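Local coordinates for histidine-containing Phosphotransfer Protein type 1, MtHPt1 (Medicago truncatula, PDB 3US6) that probably relays phosphoryl groups from cytokinin sensor histidine kinases to response regulators, as a helical histidine phosphotransfer protein, at residues D52-L57 / Q121-V126; K58-A63 / A76-F81. All coordinates share one frame; numbering follows the deposited sequence.

Contact 1 (D52-L57 / Q121-V126); sequences DSERIL and QEYLLV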
loop_
_atom_site.group_PDB
_atom_site.type_symbol
_atom_site.label_atom_id
_atom_site.label_comp_id
_atom_site.label_asym_id
_atom_site.label_seq_id
_atom_site.Cartn_x
_atom_site.Cartn_y
_atom_site.Cartn_z
ATOM N N ASP A 52 -10.649 -0.277 -1.888
ATOM C CA ASP A 52 -10.548 -0.970 -3.199
ATOM C C ASP A 52 -9.675 -2.218 -3.134
ATOM O O ASP A 52 -10.067 -3.268 -3.645
ATOM C CB ASP A 52 -10.025 -0.053 -4.286
ATOM C CG ASP A 52 -10.020 -0.763 -5.678
ATOM O OD1 ASP A 52 -11.117 -1.193 -6.110
ATOM O OD2 ASP A 52 -8.901 -0.990 -6.245
ATOM N N SER A 53 -8.572 -2.137 -2.400
ATOM C CA SER A 53 -7.621 -3.242 -2.343
ATOM C C SER A 53 -8.249 -4.456 -1.691
ATOM O O SER A 53 -7.980 -5.598 -2.109
ATOM C CB SER A 53 -6.334 -2.813 -1.612
ATOM O OG SER A 53 -5.697 -1.797 -2.399
ATOM N N GLU A 54 -9.067 -4.269 -0.686
ATOM C CA GLU A 54 -9.667 -5.426 -0.049
ATOM C C GLU A 54 -10.692 -6.132 -0.903
ATOM O O GLU A 54 -10.806 -7.318 -0.807
ATOM C CB GLU A 54 -10.125 -5.141 1.362
ATOM C CG GLU A 54 -11.270 -4.240 1.522
ATOM C CD GLU A 54 -11.417 -3.764 2.977
ATOM O OE1 GLU A 54 -12.580 -3.493 3.416
ATOM O OE2 GLU A 54 -10.368 -3.684 3.648
ATOM N N ARG A 55 -11.422 -5.384 -1.717
ATOM C CA ARG A 55 -12.281 -5.977 -2.724
ATOM C C ARG A 55 -11.479 -6.774 -3.739
ATOM O O ARG A 55 -11.817 -7.910 -4.030
ATOM C CB ARG A 55 -13.110 -4.910 -3.446
ATOM C CG ARG A 55 -14.234 -4.311 -2.580
ATOM C CD ARG A 55 -15.226 -3.479 -3.384
ATOM N NE ARG A 55 -14.576 -2.387 -4.097
ATOM C CZ ARG A 55 -14.233 -1.230 -3.542
ATOM N NH1 ARG A 55 -14.469 -1.010 -2.254
ATOM N NH2 ARG A 55 -13.645 -0.299 -4.278
ATOM N N ILE A 56 -10.407 -6.183 -4.259
ATOM C CA ILE A 56 -9.581 -6.849 -5.250
ATOM C C ILE A 56 -9.037 -8.155 -4.687
ATOM O O ILE A 56 -9.008 -9.175 -5.386
ATOM C CB ILE A 56 -8.403 -5.923 -5.713
ATOM C CG1 ILE A 56 -8.929 -4.857 -6.697
ATOM C CG2 ILE A 56 -7.271 -6.751 -6.316
ATOM C CD1 ILE A 56 -8.909 -5.254 -8.187
ATOM N N LEU A 57 -8.549 -8.127 -3.433
ATOM C CA LEU A 57 -7.886 -9.272 -2.861
ATOM C C LEU A 57 -8.853 -10.390 -2.593
ATOM O O LEU A 57 -8.551 -11.595 -2.794
ATOM C CB LEU A 57 -7.170 -8.871 -1.571
ATOM C CG LEU A 57 -5.921 -8.065 -1.864
ATOM C CD1 LEU A 57 -5.461 -7.565 -0.521
ATOM C CD2 LEU A 57 -4.833 -8.914 -2.541
ATOM N N GLN A 121 0.130 -10.441 1.710
ATOM C CA GLN A 121 0.990 -10.171 2.844
ATOM C C GLN A 121 1.586 -8.785 2.775
ATOM O O GLN A 121 1.579 -8.035 3.758
ATOM C CB GLN A 121 2.058 -11.259 2.941
ATOM C CG GLN A 121 3.038 -11.090 4.071
ATOM C CD GLN A 121 3.950 -12.367 4.162
ATOM O OE1 GLN A 121 3.479 -13.536 4.091
ATOM N NE2 GLN A 121 5.249 -12.143 4.298
ATOM N N GLU A 122 2.076 -8.396 1.604
ATOM C CA GLU A 122 2.669 -7.056 1.407
ATOM C C GLU A 122 1.611 -5.955 1.599
ATOM O O GLU A 122 1.875 -4.933 2.241
ATOM C CB GLU A 122 3.333 -6.922 0.049
ATOM C CG GLU A 122 4.628 -7.731 -0.027
ATOM C CD GLU A 122 5.746 -7.224 0.865
ATOM O OE1 GLU A 122 5.761 -6.027 1.245
ATOM O OE2 GLU A 122 6.661 -8.067 1.194
ATOM N N TYR A 123 0.405 -6.193 1.138
ATOM C CA TYR A 123 -0.666 -5.244 1.353
ATOM C C TYR A 123 -0.969 -5.063 2.834
ATOM O O TYR A 123 -1.031 -3.951 3.278
ATOM C CB TYR A 123 -1.949 -5.672 0.599
ATOM C CG TYR A 123 -3.117 -4.863 1.026
ATOM C CD1 TYR A 123 -3.247 -3.576 0.627
ATOM C CD2 TYR A 123 -4.053 -5.374 1.875
ATOM C CE1 TYR A 123 -4.275 -2.822 1.064
ATOM C CE2 TYR A 123 -5.085 -4.624 2.305
ATOM C CZ TYR A 123 -5.180 -3.343 1.900
ATOM O OH TYR A 123 -6.228 -2.591 2.320
ATOM N N LEU A 124 -1.068 -6.153 3.583
ATOM C CA LEU A 124 -1.384 -6.036 4.994
ATOM C C LEU A 124 -0.234 -5.359 5.729
ATOM O O LEU A 124 -0.454 -4.586 6.664
ATOM C CB LEU A 124 -1.698 -7.387 5.593
ATOM C CG LEU A 124 -3.027 -7.898 5.021
ATOM C CD1 LEU A 124 -3.327 -9.292 5.556
ATOM C CD2 LEU A 124 -4.193 -7.024 5.323
ATOM N N LEU A 125 1.013 -5.624 5.366
ATOM C CA LEU A 125 2.152 -4.983 6.021
ATOM C C LEU A 125 2.057 -3.484 5.866
ATOM O O LEU A 125 2.212 -2.728 6.838
ATOM C CB LEU A 125 3.503 -5.472 5.469
ATOM C CG LEU A 125 3.921 -6.892 5.897
ATOM C CD1 LEU A 125 5.212 -7.259 5.192
ATOM C CD2 LEU A 125 4.008 -7.055 7.414
ATOM N N VAL A 126 1.910 -2.982 4.655
ATOM C CA VAL A 126 1.906 -1.555 4.460
ATOM C C VAL A 126 0.622 -0.932 5.020
ATOM O O VAL A 126 0.693 0.213 5.484
ATOM C CB VAL A 126 2.184 -1.153 2.984
ATOM C CG1 VAL A 126 1.009 -1.394 2.075
ATOM C CG2 VAL A 126 2.672 0.272 2.900
#
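The hydroxyl OG of S53 is hydrogen-bonded to the backbone O of F49, one turn back on its own helix, and the same side chain packs against Y123. This is the interior of the HPt four-helix bundle: helix 41-64 and helix 109-142 run antiparallel at 159°, their local axes 11.6 Å apart. Y123 reaches across between the axes. Its CG lies anti to the backbone N (chi1 169°), which carries the ring out toward helix 41-64, and two side chains one turn apart meet it obliquely. S53 lies by the hydroxyl end of the ring, with CB 3.4 Å from CE1 of Y123 and 3.7 Å from CZ. L57 lies by the end that joins CB, its CD1 3.5 Å from CD2 of Y123. No hydrogen bond joins the two segments; they meet by van der Waals packing, and S53 and L57 both also touch F81 of helix 71-88. Cutting the phenol back to the methyl of an alanine here would probably open a gap between the helices and leave S53 CB and L57 CD1 without the ring they pack against. E54 approaches the phenol only loosely, its carboxylate OE2 standing 4.5 Å from Y123 OH.

Contact 2 (K58-A63 / A76-F81); sequences KDLSFA and AHVHQF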
loop_
_atom_site.group_PDB
_atom_site.type_symbol
_atom_site.label_atom_id
_atom_site.label_comp_id
_atom_site.label_asym_id
_atom_site.label_seq_id
_atom_site.Cartn_x
_atom_site.Cartn_y
_atom_site.Cartn_z
ATOM N N LYS A 58 -10.040 -10.040 -2.174
ATOM C CA LYS A 58 -11.082 -11.026 -2.006
ATOM C C LYS A 58 -11.446 -11.693 -3.336
ATOM O O LYS A 58 -11.505 -12.921 -3.449
ATOM C CB LYS A 58 -12.363 -10.389 -1.421
ATOM C CG LYS A 58 -12.157 -9.754 -0.051
ATOM C CD LYS A 58 -13.390 -9.013 0.462
ATOM C CE LYS A 58 -14.352 -9.966 1.179
ATOM N NZ LYS A 58 -13.719 -10.696 2.332
ATOM N N ASP A 59 -11.628 -10.895 -4.391
ATOM C CA ASP A 59 -11.942 -11.510 -5.671
ATOM C C ASP A 59 -10.775 -12.366 -6.199
ATOM O O ASP A 59 -10.994 -13.449 -6.811
ATOM C CB ASP A 59 -12.273 -10.434 -6.689
ATOM C CG ASP A 59 -13.591 -9.772 -6.386
ATOM O OD1 ASP A 59 -14.386 -10.401 -5.631
ATOM O OD2 ASP A 59 -13.808 -8.633 -6.877
ATOM N N LEU A 60 -9.534 -11.922 -5.980
ATOM C CA LEU A 60 -8.388 -12.602 -6.478
ATOM C C LEU A 60 -8.202 -13.936 -5.760
ATOM O O LEU A 60 -7.871 -14.917 -6.466
ATOM C CB LEU A 60 -7.123 -11.757 -6.333
ATOM C CG LEU A 60 -6.863 -10.685 -7.391
ATOM C CD1 LEU A 60 -5.618 -9.883 -7.012
ATOM C CD2 LEU A 60 -6.622 -11.347 -8.728
ATOM N N SER A 61 -8.383 -14.006 -4.426
ATOM C CA SER A 61 -8.130 -15.285 -3.730
ATOM C C SER A 61 -9.091 -16.328 -4.239
ATOM O O SER A 61 -8.697 -17.460 -4.580
ATOM C CB SER A 61 -8.253 -15.186 -2.220
ATOM O OG SER A 61 -7.289 -14.286 -1.698
ATOM N N PHE A 62 -10.351 -15.947 -4.387
ATOM C CA PHE A 62 -11.366 -16.862 -4.921
ATOM C C PHE A 62 -11.013 -17.342 -6.334
ATOM O O PHE A 62 -11.063 -18.538 -6.609
ATOM C CB PHE A 62 -12.759 -16.205 -4.919
ATOM C CG PHE A 62 -13.847 -17.153 -5.411
ATOM C CD1 PHE A 62 -14.373 -18.130 -4.574
ATOM C CD2 PHE A 62 -14.255 -17.111 -6.721
ATOM C CE1 PHE A 62 -15.356 -19.010 -5.045
ATOM C CE2 PHE A 62 -15.227 -17.990 -7.186
ATOM C CZ PHE A 62 -15.756 -18.930 -6.341
ATOM N N ALA A 63 -10.568 -16.418 -7.183
ATOM C CA ALA A 63 -10.218 -16.720 -8.528
ATOM C C ALA A 63 -8.998 -17.615 -8.656
ATOM O O ALA A 63 -8.978 -18.466 -9.582
ATOM C CB ALA A 63 -9.984 -15.413 -9.297
ATOM N N ALA A 76 -6.080 -8.910 -15.206
ATOM C CA ALA A 76 -6.648 -7.568 -15.266
ATOM C C ALA A 76 -6.844 -7.002 -13.838
ATOM O O ALA A 76 -6.604 -5.836 -13.600
ATOM C CB ALA A 76 -7.977 -7.611 -16.020
ATOM N N HIS A 77 -7.271 -7.837 -12.901
ATOM C CA HIS A 77 -7.473 -7.354 -11.526
ATOM C C HIS A 77 -6.124 -7.030 -10.869
ATOM O O HIS A 77 -6.008 -6.011 -10.192
ATOM C CB HIS A 77 -8.244 -8.350 -10.701
ATOM C CG HIS A 77 -9.659 -8.521 -11.150
ATOM N ND1 HIS A 77 -10.492 -9.497 -10.643
ATOM C CD2 HIS A 77 -10.375 -7.870 -12.094
ATOM C CE1 HIS A 77 -11.666 -9.425 -11.240
ATOM N NE2 HIS A 77 -11.624 -8.447 -12.126
ATOM N N VAL A 78 -5.097 -7.846 -11.109
ATOM C CA VAL A 78 -3.771 -7.556 -10.574
ATOM C C VAL A 78 -3.221 -6.286 -11.146
ATOM O O VAL A 78 -2.552 -5.461 -10.449
ATOM C CB VAL A 78 -2.816 -8.732 -10.823
ATOM C CG1 VAL A 78 -1.368 -8.381 -10.399
ATOM C CG2 VAL A 78 -3.328 -9.904 -10.115
ATOM N N HIS A 79 -3.446 -6.106 -12.429
ATOM C CA HIS A 79 -2.962 -4.904 -13.108
ATOM C C HIS A 79 -3.591 -3.638 -12.484
ATOM O O HIS A 79 -2.944 -2.636 -12.229
ATOM C CB HIS A 79 -3.257 -4.966 -14.593
ATOM C CG HIS A 79 -2.700 -3.810 -15.359
ATOM N ND1 HIS A 79 -3.489 -2.933 -16.063
ATOM C CD2 HIS A 79 -1.425 -3.376 -15.506
ATOM C CE1 HIS A 79 -2.725 -2.013 -16.624
ATOM N NE2 HIS A 79 -1.467 -2.273 -16.317
ATOM N N GLN A 80 -4.884 -3.719 -12.190
ATOM C CA GLN A 80 -5.574 -2.619 -11.541
ATOM C C GLN A 80 -4.944 -2.311 -10.182
ATOM O O GLN A 80 -4.685 -1.174 -9.873
ATOM C CB GLN A 80 -7.070 -2.910 -11.404
ATOM C CG GLN A 80 -7.787 -1.828 -10.632
ATOM C CD GLN A 80 -9.264 -2.118 -10.506
ATOM O OE1 GLN A 80 -9.908 -2.506 -11.477
ATOM N NE2 GLN A 80 -9.803 -1.955 -9.299
ATOM N N PHE A 81 -4.660 -3.366 -9.405
ATOM C CA PHE A 81 -4.022 -3.207 -8.078
ATOM C C PHE A 81 -2.602 -2.713 -8.174
ATOM O O PHE A 81 -2.164 -1.957 -7.306
ATOM C CB PHE A 81 -4.026 -4.603 -7.437
ATOM C CG PHE A 81 -3.736 -4.648 -5.930
ATOM C CD1 PHE A 81 -3.944 -3.561 -5.119
ATOM C CD2 PHE A 81 -3.355 -5.784 -5.354
ATOM C CE1 PHE A 81 -3.682 -3.672 -3.741
ATOM C CE2 PHE A 81 -3.139 -5.862 -3.983
ATOM C CZ PHE A 81 -3.306 -4.805 -3.214
#
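L60 lays its forked end against V78 and the root of H77. CD1 and CD2 of L60 both stand 3.9 Å from CG2 of V78, so this one methyl fits against the fork, and L60 lies crosswise to V78. CD2 does double duty, because it also lies 3.9 Å from CB of H77; there the two side chains run antiparallel alongside each other. L60 does not leave its backbone aimed at the other helix. Its CG stands beside the backbone N, anti to the carbonyl carbon (chi1 -81°), and from there the two methyls reach over to helix 71-88.

The helices joined are consecutive in sequence, 41-64 and 71-88, and they form an antiparallel helical hairpin of the HPt bundle. They meet at 149° with the local axes 10.6 Å apart, and the CA of L60 lies nearest that of H77. L60 also touches V74 and L116, while V78 reaches on to C97 and F100 of helix 91-106, which places the L60-V78 pair on the inner side of the hairpin. V78 directly precedes H79, the predicted phosphohistidine, unmodified in this crystal, whose CB is directed away from helix 41-64.

Toward solvent the contact thins out. D59 approaches the H77 imidazole obliquely, with CB 4.4 Å from ND1, but its carboxylate OD2 remains 5.1 Å from ND1 of H77.

No hydrogen bond or salt bridge crosses between the segments, so their meeting rests on aliphatic contact, methyl to methyl with V78 and methyl to methylene with H77. At the rim D59 and H77 are too far apart for a salt bridge, and the carboxylate might at most favour a protonated imidazole.

Overall arrangement
Helix 41-64 serves both contacts. Its parts 52-57 and 58-63 each touch both helix 109-142 and helix 71-88, and each contact describes one of these pairings. Contact 1 is the deeper, its centre about 7 Å from the centre of the chain, and it bridges the larger axis separation with an aromatic ring. The centre of contact 2 lies about 15 Å from that of the chain, and the contact is only partly buried: leucine and valine methyls fill its inner side, an acid and an imidazole line its outer one. Neither has a polar bond across. F81 of segment 76-81 packs on S53, L57 and Y123, and a weak D52 OD2-Q80 NE2 hydrogen bond makes a second connection.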